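Local coordinates for Alpha/beta hydrolase fold protein (Ochrobactrum, PDB 4G9E) that hydrolyses the lactone ring of N-acyl homoserine lactones as an AHL-lactonase of the alpha/beta-hydrolase fold, at residues A25-I30 against D95-G100. Residues are numbered along the deposited sequence; the frame is centred on the assembly and turned at random.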
ATOM      1  N   ALA A  25      -8.626  -6.101  16.406  1.00  9.82           N
ATOM      2  CA  ALA A  25      -8.938  -6.355  15.007  1.00 10.53           C
ATOM      3  C   ALA A  25      -7.692  -6.289  14.114  1.00  9.90           C
ATOM      4  O   ALA A  25      -6.776  -5.511  14.352  1.00 10.94           O
ATOM      5  CB  ALA A  25      -9.976  -5.362  14.530  1.00 12.08           C
ATOM      6  N   PRO A  26      -7.652  -7.116  13.068  1.00  9.00           N
ATOM      7  CA  PRO A  26      -6.487  -7.129  12.181  1.00  9.21           C
ATOM      8  C   PRO A  26      -6.445  -5.980  11.171  1.00  8.25           C
ATOM      9  O   PRO A  26      -7.473  -5.545  10.647  1.00  8.45           O
ATOM     10  CB  PRO A  26      -6.622  -8.475  11.464  1.00 10.63           C
ATOM     11  CG  PRO A  26      -8.092  -8.752  11.478  1.00 12.02           C
ATOM     12  CD  PRO A  26      -8.586  -8.218  12.789  1.00 11.23           C
ATOM     13  N   LEU A  27      -5.224  -5.522  10.904  1.00  8.02           N
ATOM     14  CA  LEU A  27      -4.919  -4.514   9.897  1.00  7.34           C
ATOM     15  C   LEU A  27      -3.848  -5.082   8.981  1.00  7.51           C
ATOM     16  O   LEU A  27      -2.747  -5.383   9.436  1.00  9.04           O
ATOM     17  CB  LEU A  27      -4.372  -3.246  10.563  1.00  8.13           C
ATOM     18  CG  LEU A  27      -3.869  -2.184   9.582  1.00  8.24           C
ATOM     19  CD1 LEU A  27      -5.020  -1.463   8.900  1.00  8.76           C
ATOM     20  CD2 LEU A  27      -2.944  -1.191  10.269  1.00  8.81           C
ATOM     21  N   LEU A  28      -4.177  -5.241   7.703  1.00  7.41           N
ATOM     22  CA  LEU A  28      -3.192  -5.604   6.697  1.00  7.69           C
ATOM     23  C   LEU A  28      -2.600  -4.317   6.140  1.00  6.71           C
ATOM     24  O   LEU A  28      -3.336  -3.466   5.649  1.00  8.02           O
ATOM     25  CB  LEU A  28      -3.873  -6.383   5.576  1.00  7.92           C
ATOM     26  CG  LEU A  28      -3.025  -6.622   4.329  1.00  7.81           C
ATOM     27  CD1 LEU A  28      -1.808  -7.470   4.644  1.00  8.87           C
ATOM     28  CD2 LEU A  28      -3.872  -7.299   3.239  1.00  8.85           C
ATOM     29  N   MET A  29      -1.279  -4.174   6.228  1.00  7.14           N
ATOM     30  CA  MET A  29      -0.579  -3.023   5.663  1.00  6.58           C
ATOM     31  C   MET A  29       0.212  -3.494   4.453  1.00  6.83           C
ATOM     32  O   MET A  29       1.010  -4.425   4.574  1.00  7.92           O
ATOM     33  CB  MET A  29       0.374  -2.398   6.691  1.00  6.97           C
ATOM     34  CG  MET A  29      -0.325  -1.901   7.940  1.00  7.53           C
ATOM     35  SD  MET A  29       0.759  -1.030   9.092  1.00  7.93           S
ATOM     36  CE  MET A  29       0.847   0.564   8.290  1.00  9.34           C
ATOM     37  N   ILE A  30      -0.014  -2.856   3.304  1.00  6.54           N
ATOM     38  CA  ILE A  30       0.608  -3.260   2.046  1.00  6.48           C
ATOM     39  C   ILE A  30       1.562  -2.162   1.578  1.00  6.38           C
ATOM     40  O   ILE A  30       1.149  -1.027   1.333  1.00  6.90           O
ATOM     41  CB  ILE A  30      -0.436  -3.516   0.935  1.00  6.81           C
ATOM     42  CG1 ILE A  30      -1.574  -4.424   1.423  1.00  7.79           C
ATOM     43  CG2 ILE A  30       0.242  -4.127  -0.273  1.00  7.47           C
ATOM     44  CD1 ILE A  30      -2.676  -4.605   0.404  1.00  8.64           C
ATOM     45  N   ASP A  95     -11.576 -10.484   7.498  1.00 11.67           N
ATOM     46  CA  ASP A  95     -12.195  -9.184   7.763  1.00 11.97           C
ATOM     47  C   ASP A  95     -11.220  -8.098   8.202  1.00 10.40           C
ATOM     48  O   ASP A  95     -11.567  -7.209   8.985  1.00 11.36           O
ATOM     49  CB  ASP A  95     -13.312  -9.333   8.797  1.00 15.15           C
ATOM     50  CG  ASP A  95     -12.803  -9.808  10.141  1.00 17.62           C
ATOM     51  OD1 ASP A  95     -11.625 -10.212  10.243  1.00 19.00           O
ATOM     52  OD2 ASP A  95     -13.595  -9.787  11.103  1.00 21.98           O
ATOM     53  N   ALA A  96     -10.000  -8.155   7.692  1.00  8.70           N
ATOM     54  CA  ALA A  96      -9.038  -7.111   8.000  1.00  8.41           C
ATOM     55  C   ALA A  96      -9.505  -5.764   7.479  1.00  7.53           C
ATOM     56  O   ALA A  96     -10.200  -5.667   6.460  1.00  8.65           O
ATOM     57  CB  ALA A  96      -7.688  -7.447   7.410  1.00  8.82           C
ATOM     58  N   VAL A  97      -9.098  -4.720   8.188  1.00  7.50           N
ATOM     59  CA  VAL A  97      -8.985  -3.395   7.589  1.00  7.51           C
ATOM     60  C   VAL A  97      -7.694  -3.410   6.777  1.00  6.78           C
ATOM     61  O   VAL A  97      -6.715  -4.032   7.190  1.00  7.69           O
ATOM     62  CB  VAL A  97      -8.919  -2.295   8.682  1.00  8.30           C
ATOM     63  CG1 VAL A  97      -8.709  -0.911   8.069  1.00  8.61           C
ATOM     64  CG2 VAL A  97     -10.185  -2.326   9.538  1.00  9.90           C
ATOM     65  N   VAL A  98      -7.698  -2.765   5.611  1.00  7.33           N
ATOM     66  CA  VAL A  98      -6.503  -2.726   4.769  1.00  7.33           C
ATOM     67  C   VAL A  98      -5.985  -1.302   4.667  1.00  6.77           C
ATOM     68  O   VAL A  98      -6.752  -0.375   4.409  1.00  7.39           O
ATOM     69  CB  VAL A  98      -6.774  -3.319   3.364  1.00  8.12           C
ATOM     70  CG1 VAL A  98      -5.533  -3.191   2.472  1.00  8.60           C
ATOM     71  CG2 VAL A  98      -7.207  -4.774   3.508  1.00  9.42           C
ATOM     72  N   PHE A  99      -4.685  -1.142   4.899  1.00  6.80           N
ATOM     73  CA  PHE A  99      -3.987   0.097   4.607  1.00  7.13           C
ATOM     74  C   PHE A  99      -3.031  -0.176   3.454  1.00  7.03           C
ATOM     75  O   PHE A  99      -2.188  -1.065   3.549  1.00  7.60           O
ATOM     76  CB  PHE A  99      -3.185   0.602   5.815  1.00  7.91           C
ATOM     77  CG  PHE A  99      -2.243   1.707   5.456  1.00  7.32           C
ATOM     78  CD1 PHE A  99      -2.733   2.970   5.187  1.00  7.83           C
ATOM     79  CD2 PHE A  99      -0.884   1.466   5.286  1.00  8.77           C
ATOM     80  CE1 PHE A  99      -1.882   3.992   4.800  1.00  8.47           C
ATOM     81  CE2 PHE A  99      -0.026   2.486   4.902  1.00  9.11           C
ATOM     82  CZ  PHE A  99      -0.527   3.747   4.657  1.00  8.95           C
ATOM     83  N   GLY A 100      -3.147   0.594   2.377  1.00  6.28           N
ATOM     84  CA  GLY A 100      -2.254   0.426   1.246  1.00  6.73           C
ATOM     85  C   GLY A 100      -1.469   1.690   0.976  1.00  6.79           C
ATOM     86  O   GLY A 100      -2.050   2.766   0.804  1.00  7.16           O
TER
HETATM   87  O   HOH W   1     -10.343  -5.835  11.163  0.71 11.90           O
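Leu27 to Ile30 pair in parallel with Val97 to Gly100 at the heart of the alpha/beta-hydrolase sheet, on the strand that runs into the probable nucleophile elbow, a GxSxG pattern beginning at Gly100. The ladder starts with Val97 N giving a 3.1 Å bond to Pro26 O, its donor tilted 22° from the carbonyl plane. That oxygen also accepts a hydrogen bond from a water, which donates a second to Asp95 O and so links strand 24-30 to the loop that leads into the partner strand. Further along, Leu28 uses both backbone groups: its N reaches Val97 O at 2.9 Å and its O receives Phe99 N at 2.8 Å. Ile30 N then bonds to Phe99 O, and the pairing runs on to Trp101; the same oxygens also take CA-H...O contacts, as from Leu27 CA to Val97 O.

On one face, Leu27 has CG anti to its backbone N, and chi2 of 75° turns CD1 toward the other strand, 3.8 Å from Val97 CG1 and also touching Phe99 CB. Next to it, Met29 bends at chi3 (79°), which sets the methyl CE obliquely against the Phe99 ring, 3.6 Å from CD2. The other face carries Leu28 and Val98 side by side, pointing the same way, while Ile30 CD1 comes back to Val98 CG1 at 3.8 Å. Gly100 adds no side chain beside Ile30, whose side chain lies about 9 Å from the bound N-butanoyl-L-homoserine.

Strand 52-57 continues the sheet beyond 24-30, and strand 120-124 beyond 97-101. Helix 255-270 covers the Leu27 and Val97 face, with Phe258 meeting the Phe99 ring edge-to-face; at the N-terminal start of the pairing, Asp95 OD2 forms a salt bridge with Arg119, just before strand 120-124.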